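Local coordinates for autoinducer 2-binding protein LsrB (Clostridium saccharobutylicum DSM 13864, PDB 6DSP) that binds the quorum-sensing signal autoinducer-2 between its two lobes, as a receptor of the bacterial solute-binding protein 2 family, at residues M133-E144 / I264-D272; A203-S212 / G230-L240. All coordinates share one frame; numbering follows the deposited sequence.

Interaction 1. Residues M133-E144 / I264-D272. With PAV ((2R,4S)-2-methyl-2,3,3,4-tetrahydroxytetrahydrofuran), chain C.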
loop_
_atom_site.group_PDB
_atom_site.type_symbol
_atom_site.label_atom_id
_atom_site.label_comp_id
_atom_site.label_asym_id
_atom_site.label_seq_id
_atom_site.Cartn_x
_atom_site.Cartn_y
_atom_site.Cartn_z
ATOM N N MET A 133 -0.598 -13.032 -2.484
ATOM C CA MET A 133 -1.164 -13.001 -1.141
ATOM C C MET A 133 -2.640 -12.634 -1.186
ATOM O O MET A 133 -3.455 -13.273 -0.504
ATOM C CB MET A 133 -0.396 -11.981 -0.302
ATOM C CG MET A 133 -0.913 -11.840 1.114
ATOM S SD MET A 133 0.045 -10.505 1.872
ATOM C CE MET A 133 -0.750 -10.423 3.487
ATOM N N LEU A 134 -3.012 -11.617 -1.982
ATOM C CA LEU A 134 -4.420 -11.226 -2.095
ATOM C C LEU A 134 -5.277 -12.382 -2.585
ATOM O O LEU A 134 -6.328 -12.694 -1.992
ATOM C CB LEU A 134 -4.547 -10.019 -3.024
ATOM C CG LEU A 134 -4.018 -8.734 -2.375
ATOM C CD1 LEU A 134 -3.676 -7.787 -3.497
ATOM C CD2 LEU A 134 -5.047 -8.086 -1.451
ATOM N N VAL A 135 -4.838 -13.040 -3.659
ATOM C CA VAL A 135 -5.607 -14.143 -4.217
ATOM C C VAL A 135 -5.700 -15.297 -3.227
ATOM O O VAL A 135 -6.768 -15.910 -3.076
ATOM C CB VAL A 135 -5.001 -14.586 -5.562
ATOM C CG1 VAL A 135 -5.745 -15.804 -6.075
ATOM C CG2 VAL A 135 -5.033 -13.422 -6.565
ATOM N N GLN A 136 -4.594 -15.597 -2.521
ATOM C CA GLN A 136 -4.596 -16.710 -1.571
ATOM C C GLN A 136 -5.532 -16.451 -0.400
ATOM O O GLN A 136 -6.217 -17.366 0.070
ATOM C CB GLN A 136 -3.180 -16.976 -1.066
ATOM C CG GLN A 136 -3.125 -18.170 -0.123
ATOM C CD GLN A 136 -3.383 -19.480 -0.861
ATOM O OE1 GLN A 136 -2.789 -19.744 -1.913
ATOM N NE2 GLN A 136 -4.274 -20.302 -0.323
ATOM N N MET A 137 -5.569 -15.210 0.107
ATOM C CA MET A 137 -6.530 -14.908 1.165
ATOM C C MET A 137 -7.943 -15.103 0.670
ATOM O O MET A 137 -8.782 -15.652 1.389
ATOM C CB MET A 137 -6.360 -13.463 1.624
ATOM C CG MET A 137 -5.062 -13.217 2.396
ATOM S SD MET A 137 -4.983 -11.610 3.219
ATOM C CE MET A 137 -5.048 -10.513 1.829
ATOM N N GLY A 138 -8.221 -14.667 -0.561
ATOM C CA GLY A 138 -9.546 -14.871 -1.135
ATOM C C GLY A 138 -9.881 -16.341 -1.270
ATOM O O GLY A 138 -10.981 -16.767 -0.910
ATOM N N TYR A 139 -8.936 -17.126 -1.806
ATOM C CA TYR A 139 -9.127 -18.568 -1.935
ATOM C C TYR A 139 -9.480 -19.191 -0.581
ATOM O O TYR A 139 -10.447 -19.959 -0.449
ATOM C CB TYR A 139 -7.829 -19.171 -2.485
ATOM C CG TYR A 139 -7.886 -20.684 -2.658
ATOM C CD1 TYR A 139 -7.700 -21.537 -1.572
ATOM C CD2 TYR A 139 -8.125 -21.256 -3.899
ATOM C CE1 TYR A 139 -7.757 -22.922 -1.700
ATOM C CE2 TYR A 139 -8.182 -22.642 -4.053
ATOM C CZ TYR A 139 -7.999 -23.470 -2.951
ATOM O OH TYR A 139 -8.054 -24.847 -3.096
ATOM N N ASP A 140 -8.690 -18.871 0.453
ATOM C CA ASP A 140 -8.927 -19.483 1.755
ATOM C C ASP A 140 -10.300 -19.121 2.314
ATOM O O ASP A 140 -11.019 -19.981 2.855
ATOM C CB ASP A 140 -7.826 -19.081 2.720
ATOM C CG ASP A 140 -6.493 -19.732 2.362
ATOM O OD1 ASP A 140 -6.491 -20.752 1.647
ATOM O OD2 ASP A 140 -5.447 -19.263 2.820
ATOM N N SER A 141 -10.697 -17.864 2.178
ATOM C CA SER A 141 -12.003 -17.456 2.696
ATOM C C SER A 141 -13.133 -18.077 1.889
ATOM O O SER A 141 -14.182 -18.420 2.451
ATOM C CB SER A 141 -12.117 -15.930 2.730
ATOM O OG SER A 141 -11.236 -15.411 3.708
ATOM N N LEU A 142 -12.959 -18.215 0.570
ATOM C CA LEU A 142 -13.969 -18.874 -0.261
ATOM C C LEU A 142 -14.174 -20.315 0.174
ATOM O O LEU A 142 -15.314 -20.773 0.333
ATOM C CB LEU A 142 -13.532 -18.817 -1.730
ATOM C CG LEU A 142 -13.719 -17.459 -2.425
ATOM C CD1 LEU A 142 -12.870 -17.412 -3.691
ATOM C CD2 LEU A 142 -15.187 -17.166 -2.724
ATOM N N LYS A 143 -13.070 -21.038 0.403
ATOM C CA LYS A 143 -13.201 -22.415 0.856
ATOM C C LYS A 143 -13.913 -22.492 2.210
ATOM O O LYS A 143 -14.756 -23.367 2.424
ATOM C CB LYS A 143 -11.823 -23.071 0.893
ATOM C CG LYS A 143 -11.847 -24.556 1.202
ATOM C CD LYS A 143 -10.473 -25.159 0.912
ATOM C CE LYS A 143 -10.482 -26.656 1.139
ATOM N NZ LYS A 143 -11.637 -27.269 0.412
ATOM N N GLU A 144 -13.662 -21.517 3.099
ATOM C CA GLU A 144 -14.258 -21.543 4.429
ATOM C C GLU A 144 -15.742 -21.229 4.424
ATOM O O GLU A 144 -16.433 -21.605 5.384
ATOM C CB GLU A 144 -13.506 -20.597 5.356
ATOM C CG GLU A 144 -12.131 -21.158 5.671
ATOM C CD GLU A 144 -11.152 -20.129 6.166
ATOM O OE1 GLU A 144 -11.507 -18.941 6.255
ATOM O OE2 GLU A 144 -9.995 -20.523 6.452
ATOM N N ILE A 264 -18.545 -9.854 8.953
ATOM C CA ILE A 264 -18.694 -9.349 7.601
ATOM C C ILE A 264 -17.606 -9.911 6.699
ATOM O O ILE A 264 -17.841 -10.093 5.498
ATOM C CB ILE A 264 -18.684 -7.797 7.576
ATOM C CG1 ILE A 264 -19.723 -7.227 8.542
ATOM C CG2 ILE A 264 -18.895 -7.279 6.147
ATOM C CD1 ILE A 264 -21.123 -7.717 8.252
ATOM N N LEU A 265 -16.394 -10.115 7.228
ATOM C CA LEU A 265 -15.324 -10.747 6.460
ATOM C C LEU A 265 -14.501 -11.616 7.399
ATOM O O LEU A 265 -14.424 -11.371 8.601
ATOM C CB LEU A 265 -14.409 -9.737 5.715
ATOM C CG LEU A 265 -13.290 -9.054 6.517
ATOM C CD1 LEU A 265 -12.329 -8.309 5.577
ATOM C CD2 LEU A 265 -13.856 -8.071 7.529
ATOM N N THR A 266 -13.811 -12.580 6.807
ATOM C CA THR A 266 -13.026 -13.525 7.571
ATOM C C THR A 266 -11.566 -13.131 7.676
ATOM O O THR A 266 -10.935 -13.405 8.702
ATOM C CB THR A 266 -13.101 -14.906 6.866
ATOM O OG1 THR A 266 -14.479 -15.288 6.732
ATOM C CG2 THR A 266 -12.345 -15.963 7.649
ATOM N N ARG A 267 -10.994 -12.513 6.638
ATOM C CA ARG A 267 -9.547 -12.507 6.505
ATOM C C ARG A 267 -9.139 -11.337 5.623
ATOM O O ARG A 267 -9.773 -11.084 4.598
ATOM C CB ARG A 267 -9.109 -13.836 5.859
ATOM C CG ARG A 267 -7.630 -13.943 5.538
ATOM C CD ARG A 267 -7.335 -15.327 4.929
ATOM N NE ARG A 267 -7.362 -16.413 5.902
ATOM C CZ ARG A 267 -8.391 -17.248 6.093
ATOM N NH1 ARG A 267 -9.517 -17.106 5.388
ATOM N NH2 ARG A 267 -8.286 -18.223 6.995
ATOM N N TRP A 268 -8.062 -10.658 6.011
ATOM C CA TRP A 268 -7.462 -9.598 5.195
ATOM C C TRP A 268 -6.006 -9.529 5.614
ATOM O O TRP A 268 -5.585 -10.254 6.513
ATOM C CB TRP A 268 -8.204 -8.255 5.395
ATOM C CG TRP A 268 -7.921 -7.593 6.714
ATOM C CD1 TRP A 268 -7.110 -6.521 6.912
ATOM C CD2 TRP A 268 -8.471 -7.935 7.994
ATOM N NE1 TRP A 268 -7.090 -6.189 8.234
ATOM C CE2 TRP A 268 -7.898 -7.052 8.934
ATOM C CE3 TRP A 268 -9.360 -8.935 8.444
ATOM C CZ2 TRP A 268 -8.186 -7.122 10.299
ATOM C CZ3 TRP A 268 -9.651 -8.996 9.812
ATOM C CH2 TRP A 268 -9.064 -8.095 10.716
ATOM N N GLY A 269 -5.226 -8.661 4.965
ATOM C CA GLY A 269 -3.811 -8.598 5.264
ATOM C C GLY A 269 -3.247 -7.195 5.346
ATOM O O GLY A 269 -3.890 -6.203 4.972
ATOM N N LEU A 270 -2.005 -7.141 5.809
ATOM C CA LEU A 270 -1.190 -5.929 5.727
ATOM C C LEU A 270 0.236 -6.338 6.062
ATOM O O LEU A 270 0.711 -7.379 5.583
ATOM C CB LEU A 270 -1.712 -4.785 6.617
ATOM C CG LEU A 270 -1.246 -3.403 6.102
ATOM C CD1 LEU A 270 -2.038 -2.907 4.892
ATOM C CD2 LEU A 270 -1.280 -2.382 7.245
ATOM N N TRP A 271 0.927 -5.510 6.834
ATOM C CA TRP A 271 2.353 -5.596 7.137
ATOM C C TRP A 271 2.565 -4.482 8.160
ATOM O O TRP A 271 1.635 -3.722 8.463
ATOM C CB TRP A 271 3.209 -5.378 5.859
ATOM C CG TRP A 271 2.814 -4.139 5.096
ATOM C CD1 TRP A 271 3.222 -2.855 5.360
ATOM C CD2 TRP A 271 1.879 -4.045 4.010
ATOM N NE1 TRP A 271 2.602 -1.968 4.511
ATOM C CE2 TRP A 271 1.770 -2.667 3.664
ATOM C CE3 TRP A 271 1.154 -4.983 3.267
ATOM C CZ2 TRP A 271 0.954 -2.225 2.618
ATOM C CZ3 TRP A 271 0.339 -4.534 2.232
ATOM C CH2 TRP A 271 0.243 -3.161 1.924
ATOM N N ASP A 272 3.785 -4.352 8.677
ATOM C CA ASP A 272 4.015 -3.395 9.764
ATOM C C ASP A 272 4.252 -2.020 9.145
ATOM O O ASP A 272 5.381 -1.631 8.846
ATOM C CB ASP A 272 5.184 -3.855 10.630
ATOM C CG ASP A 272 5.400 -2.986 11.842
ATOM O OD1 ASP A 272 4.917 -1.831 11.897
ATOM O OD2 ASP A 272 6.102 -3.486 12.742
HETATM O O2 PAV C . -3.210 -1.106 0.074
HETATM C C2 PAV C . -2.689 0.064 0.739
HETATM C C1 PAV C . -2.556 -0.129 2.266
HETATM O O5 PAV C . -3.831 1.081 0.627
HETATM C C5 PAV C . -3.269 2.318 0.711
HETATM C C4 PAV C . -1.741 2.145 0.644
HETATM O O4 PAV C . -1.168 3.105 -0.239
HETATM C C3 PAV C . -1.615 0.692 0.176
HETATM O O3 PAV C . -0.420 0.128 0.642
HETATM O O13 PAV C . -1.701 0.625 -1.230
HETATM O O HOH W 1 -12.153 -12.776 3.907
HETATM O O HOH W 2 -15.172 -17.208 4.713
#
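Arg267 reaches across the C-terminal half of helix 127-144 and ends on the carboxylate of Glu144. The side chain leaves anti to the backbone N (chi1 175°) and turns at chi3, bringing CD to 3.9 Å from CB of Met137. Asp140 CB lies over one face of the guanidinium, near the edge of the group and 3.7 Å from Arg267 NH1. Glu144 is then held end-on. Arg267 NH1 donates to Glu144 OE1 at 2.8 Å, nearly straight, although OE1 is met from above its carboxylate. The second bond, from Arg267 NH2 to the syn lone pair of Glu144 OE2 at 2.9 Å, is more bent and tilted from the guanidinium plane; carboxylate and guanidinium planes stand 48° apart. NH1 also gives a bent bond of 2.9 Å to Ser141 OG, which lies close to the guanidinium plane. Ser141 OG in turn donates to a water that donates to Arg267 O, so side chain and backbone of the arginine are tied to one helix position.

Farther along, the helix meets the strand through sulfur. Met137, bent at chi3, lays SD 3.3 Å from Trp268 C, while CE of Met133 approaches Gly269 CA. Gly269, with no side chain, lets both methionines close directly on the backbone. Just beyond, Leu270 and Trp271 enter the autoinducer-2 pocket; Trp271 CZ2 lies 3.4 Å from ligand O3, which meets the indole at its edge. Salt bridge and water thus fix Arg267 on the helix, while flexible thioethers pack on the backbone just before the pocket residues.

Interaction 2. Residues A203-S212 / G230-L240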
loop_
_atom_site.group_PDB
_atom_site.type_symbol
_atom_site.label_atom_id
_atom_site.label_comp_id
_atom_site.label_asym_id
_atom_site.label_seq_id
_atom_site.Cartn_x
_atom_site.Cartn_y
_atom_site.Cartn_z
ATOM N N ALA A 203 -15.961 4.938 -1.182
ATOM C CA ALA A 203 -15.677 3.500 -1.163
ATOM C C ALA A 203 -16.895 2.712 -0.722
ATOM O O ALA A 203 -17.111 1.597 -1.206
ATOM C CB ALA A 203 -14.515 3.236 -0.227
ATOM N N ILE A 204 -17.709 3.274 0.175
ATOM C CA ILE A 204 -18.963 2.624 0.532
ATOM C C ILE A 204 -19.904 2.610 -0.658
ATOM O O ILE A 204 -20.526 1.583 -0.966
ATOM C CB ILE A 204 -19.632 3.320 1.732
ATOM C CG1 ILE A 204 -18.678 3.331 2.923
ATOM C CG2 ILE A 204 -20.974 2.667 2.067
ATOM C CD1 ILE A 204 -19.136 4.271 4.055
ATOM N N SER A 205 -20.058 3.762 -1.321
ATOM C CA SER A 205 -20.990 3.864 -2.441
ATOM C C SER A 205 -20.578 2.950 -3.598
ATOM O O SER A 205 -21.408 2.245 -4.185
ATOM C CB SER A 205 -21.036 5.309 -2.918
ATOM O OG SER A 205 -21.998 5.410 -3.952
ATOM N N VAL A 206 -19.299 2.961 -3.954
ATOM C CA VAL A 206 -18.793 2.030 -4.963
ATOM C C VAL A 206 -18.969 0.581 -4.515
ATOM O O VAL A 206 -19.370 -0.274 -5.318
ATOM C CB VAL A 206 -17.328 2.370 -5.303
ATOM C CG1 VAL A 206 -16.684 1.261 -6.156
ATOM C CG2 VAL A 206 -17.262 3.686 -6.025
ATOM N N GLY A 207 -18.690 0.276 -3.238
ATOM C CA GLY A 207 -18.922 -1.084 -2.756
ATOM C C GLY A 207 -20.356 -1.519 -2.950
ATOM O O GLY A 207 -20.629 -2.675 -3.314
ATOM N N GLU A 208 -21.298 -0.594 -2.727
ATOM C CA GLU A 208 -22.714 -0.898 -2.946
ATOM C C GLU A 208 -23.017 -1.093 -4.423
ATOM O O GLU A 208 -23.798 -1.985 -4.798
ATOM C CB GLU A 208 -23.571 0.237 -2.375
ATOM C CG GLU A 208 -23.491 0.282 -0.871
ATOM C CD GLU A 208 -24.124 1.494 -0.250
ATOM O OE1 GLU A 208 -24.176 2.575 -0.899
ATOM O OE2 GLU A 208 -24.538 1.359 0.915
ATOM N N SER A 209 -22.394 -0.283 -5.287
ATOM C CA SER A 209 -22.558 -0.442 -6.732
ATOM C C SER A 209 -22.105 -1.821 -7.199
ATOM O O SER A 209 -22.750 -2.437 -8.055
ATOM C CB SER A 209 -21.752 0.644 -7.478
ATOM O OG SER A 209 -22.249 1.968 -7.274
ATOM N N ILE A 210 -20.974 -2.306 -6.694
ATOM C CA ILE A 210 -20.522 -3.637 -7.095
ATOM C C ILE A 210 -21.537 -4.694 -6.709
ATOM O O ILE A 210 -21.881 -5.564 -7.515
ATOM C CB ILE A 210 -19.156 -3.952 -6.465
ATOM C CG1 ILE A 210 -18.102 -2.934 -6.903
ATOM C CG2 ILE A 210 -18.747 -5.398 -6.778
ATOM C CD1 ILE A 210 -16.759 -3.152 -6.207
ATOM N N LEU A 211 -22.053 -4.630 -5.470
ATOM C CA LEU A 211 -22.979 -5.647 -5.008
ATOM C C LEU A 211 -24.331 -5.538 -5.695
ATOM O O LEU A 211 -25.029 -6.552 -5.838
ATOM C CB LEU A 211 -23.105 -5.548 -3.493
ATOM C CG LEU A 211 -21.853 -5.950 -2.697
ATOM C CD1 LEU A 211 -21.957 -5.519 -1.232
ATOM C CD2 LEU A 211 -21.641 -7.470 -2.817
ATOM N N SER A 212 -24.720 -4.343 -6.142
ATOM C CA SER A 212 -25.982 -4.171 -6.862
ATOM C C SER A 212 -25.874 -4.662 -8.313
ATOM O O SER A 212 -26.806 -5.287 -8.843
ATOM C CB SER A 212 -26.393 -2.694 -6.833
ATOM O OG SER A 212 -26.585 -2.230 -5.500
ATOM N N GLY A 230 -14.607 0.228 3.128
ATOM C CA GLY A 230 -15.809 0.685 2.448
ATOM C C GLY A 230 -16.610 -0.474 1.883
ATOM O O GLY A 230 -17.844 -0.472 1.938
ATOM N N GLN A 231 -15.914 -1.475 1.323
ATOM C CA GLN A 231 -16.610 -2.634 0.776
ATOM C C GLN A 231 -17.262 -3.449 1.884
ATOM O O GLN A 231 -18.366 -3.970 1.713
ATOM C CB GLN A 231 -15.608 -3.496 0.029
ATOM C CG GLN A 231 -16.293 -4.628 -0.765
ATOM C CD GLN A 231 -17.169 -4.052 -1.851
ATOM O OE1 GLN A 231 -16.653 -3.472 -2.815
ATOM N NE2 GLN A 231 -18.495 -4.239 -1.737
ATOM N N ALA A 232 -16.578 -3.587 3.024
ATOM C CA ALA A 232 -17.191 -4.278 4.152
ATOM C C ALA A 232 -18.441 -3.534 4.619
ATOM O O ALA A 232 -19.499 -4.141 4.873
ATOM C CB ALA A 232 -16.199 -4.429 5.290
ATOM N N GLN A 233 -18.357 -2.204 4.711
ATOM C CA GLN A 233 -19.537 -1.431 5.108
ATOM C C GLN A 233 -20.673 -1.601 4.098
ATOM O O GLN A 233 -21.846 -1.742 4.471
ATOM C CB GLN A 233 -19.147 0.043 5.224
ATOM C CG GLN A 233 -20.308 0.897 5.690
ATOM C CD GLN A 233 -20.697 0.619 7.132
ATOM O OE1 GLN A 233 -19.810 0.476 8.001
ATOM N NE2 GLN A 233 -21.998 0.542 7.405
ATOM N N ALA A 234 -20.333 -1.623 2.802
ATOM C CA ALA A 234 -21.355 -1.831 1.785
ATOM C C ALA A 234 -22.047 -3.178 1.961
ATOM O O ALA A 234 -23.274 -3.285 1.832
ATOM C CB ALA A 234 -20.733 -1.752 0.395
ATOM N N ALA A 235 -21.268 -4.222 2.255
ATOM C CA ALA A 235 -21.843 -5.539 2.470
ATOM C C ALA A 235 -22.761 -5.513 3.676
ATOM O O ALA A 235 -23.884 -6.029 3.631
ATOM C CB ALA A 235 -20.715 -6.551 2.640
ATOM N N GLN A 236 -22.304 -4.909 4.769
ATOM C CA GLN A 236 -23.143 -4.814 5.957
ATOM C C GLN A 236 -24.422 -4.016 5.675
ATOM O O GLN A 236 -25.520 -4.406 6.106
ATOM C CB GLN A 236 -22.318 -4.186 7.072
ATOM C CG GLN A 236 -23.020 -4.228 8.389
ATOM C CD GLN A 236 -22.182 -3.547 9.423
ATOM O OE1 GLN A 236 -21.216 -4.106 9.881
ATOM N NE2 GLN A 236 -22.504 -2.299 9.739
ATOM N N ASN A 237 -24.310 -2.926 4.907
ATOM C CA ASN A 237 -25.487 -2.144 4.500
ATOM C C ASN A 237 -26.497 -2.985 3.729
ATOM O O ASN A 237 -27.704 -2.727 3.807
ATOM C CB ASN A 237 -25.069 -0.942 3.651
ATOM C CG ASN A 237 -24.351 0.121 4.445
ATOM O OD1 ASN A 237 -24.278 0.079 5.667
ATOM N ND2 ASN A 237 -23.815 1.106 3.738
ATOM N N LYS A 238 -26.024 -3.974 2.965
ATOM C CA LYS A 238 -26.905 -4.853 2.214
ATOM C C LYS A 238 -27.316 -6.087 3.014
ATOM O O LYS A 238 -28.026 -6.955 2.480
ATOM C CB LYS A 238 -26.219 -5.282 0.917
ATOM C CG LYS A 238 -27.195 -5.885 -0.078
ATOM C CD LYS A 238 -26.589 -6.080 -1.452
ATOM C CE LYS A 238 -27.388 -7.061 -2.317
ATOM N NZ LYS A 238 -27.001 -7.048 -3.772
ATOM N N GLY A 239 -26.933 -6.157 4.291
ATOM C CA GLY A 239 -27.351 -7.254 5.137
ATOM C C GLY A 239 -26.537 -8.508 4.957
ATOM O O GLY A 239 -26.949 -9.560 5.444
ATOM N N LEU A 240 -25.404 -8.425 4.277
ATOM C CA LEU A 240 -24.602 -9.591 3.956
ATOM C C LEU A 240 -23.587 -9.879 5.045
ATOM O O LEU A 240 -23.187 -8.998 5.817
ATOM C CB LEU A 240 -23.843 -9.367 2.651
ATOM C CG LEU A 240 -24.698 -8.978 1.442
ATOM C CD1 LEU A 240 -23.836 -8.757 0.224
ATOM C CD2 LEU A 240 -25.760 -10.021 1.134
#
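The segment axes of helix 203-212 and helix 230-237 approach to 7.3 Å and cross at -56°, a closeness made possible by Gly207 and Gly230, and Ile204 CA even directs a CA-H...O contact of 3.6 Å to Gly230 O. Knobs-into-holes packing fills the crossing: Ile204 sits among Gly230, Gln233, Ala234 and Asn237, while Ala234 drops its CB between Ile204, Gly207, Glu208 and Leu211, 3.4 Å from Gly207 C. Leu211 lays CD1 against Ala235 CA at 3.7 Å, and its CD2 meets Leu240 CD1 tip to tip. Polar groups border this core. Gln231, bent at chi2 (64°), folds its amide back so that NE2 donates to Gly207 O at 3.1 Å, from the face opposite the helical donor Leu211 N; its OE1 is taken by His159. On the outer side, Asn237 ND2 gives Glu208 OE2 a nearly straight bond of 2.9 Å on the anti side, tilted out of the carboxylate plane. Gln233 NE2 donates to Asn237 OD1, while its OE1 is hydrogen-bonded to Tyr259 OH. The C-terminal end of helix 227-237 closes in a Schellman motif, with Gly239 at C-prime, which brings Leu240 back toward Leu211. Beneath the pair lies the lobe's parallel sheet: Ile210 and Gln231 both rest on Ile220 of strand 219-222, and Ile210 also reaches strand 155-160.

How the interactions relate
Following the chain from the N terminus, the first of the four segments is reached in helix 127-144, whose partner, residues 264-272, comes 120 residues later; interaction 1 closes that long loop. Nested inside it, interaction 2 closes a much shorter one, with strand 219-222 between its helices 200-213 and 227-237. The first contact joins a helix to the strand region running into the ligand pocket, whereas the second pairs two helices beside the four-stranded parallel sheet. Their centres are about 18 Å apart, yet they touch through Ile264: its CD1 packs on Leu240 O at 3.4 Å, and its CG2 approaches Ala235 CB. Helix 227-237 is therefore shared packing ground, linking the helix pair to the chain that enters interaction 1.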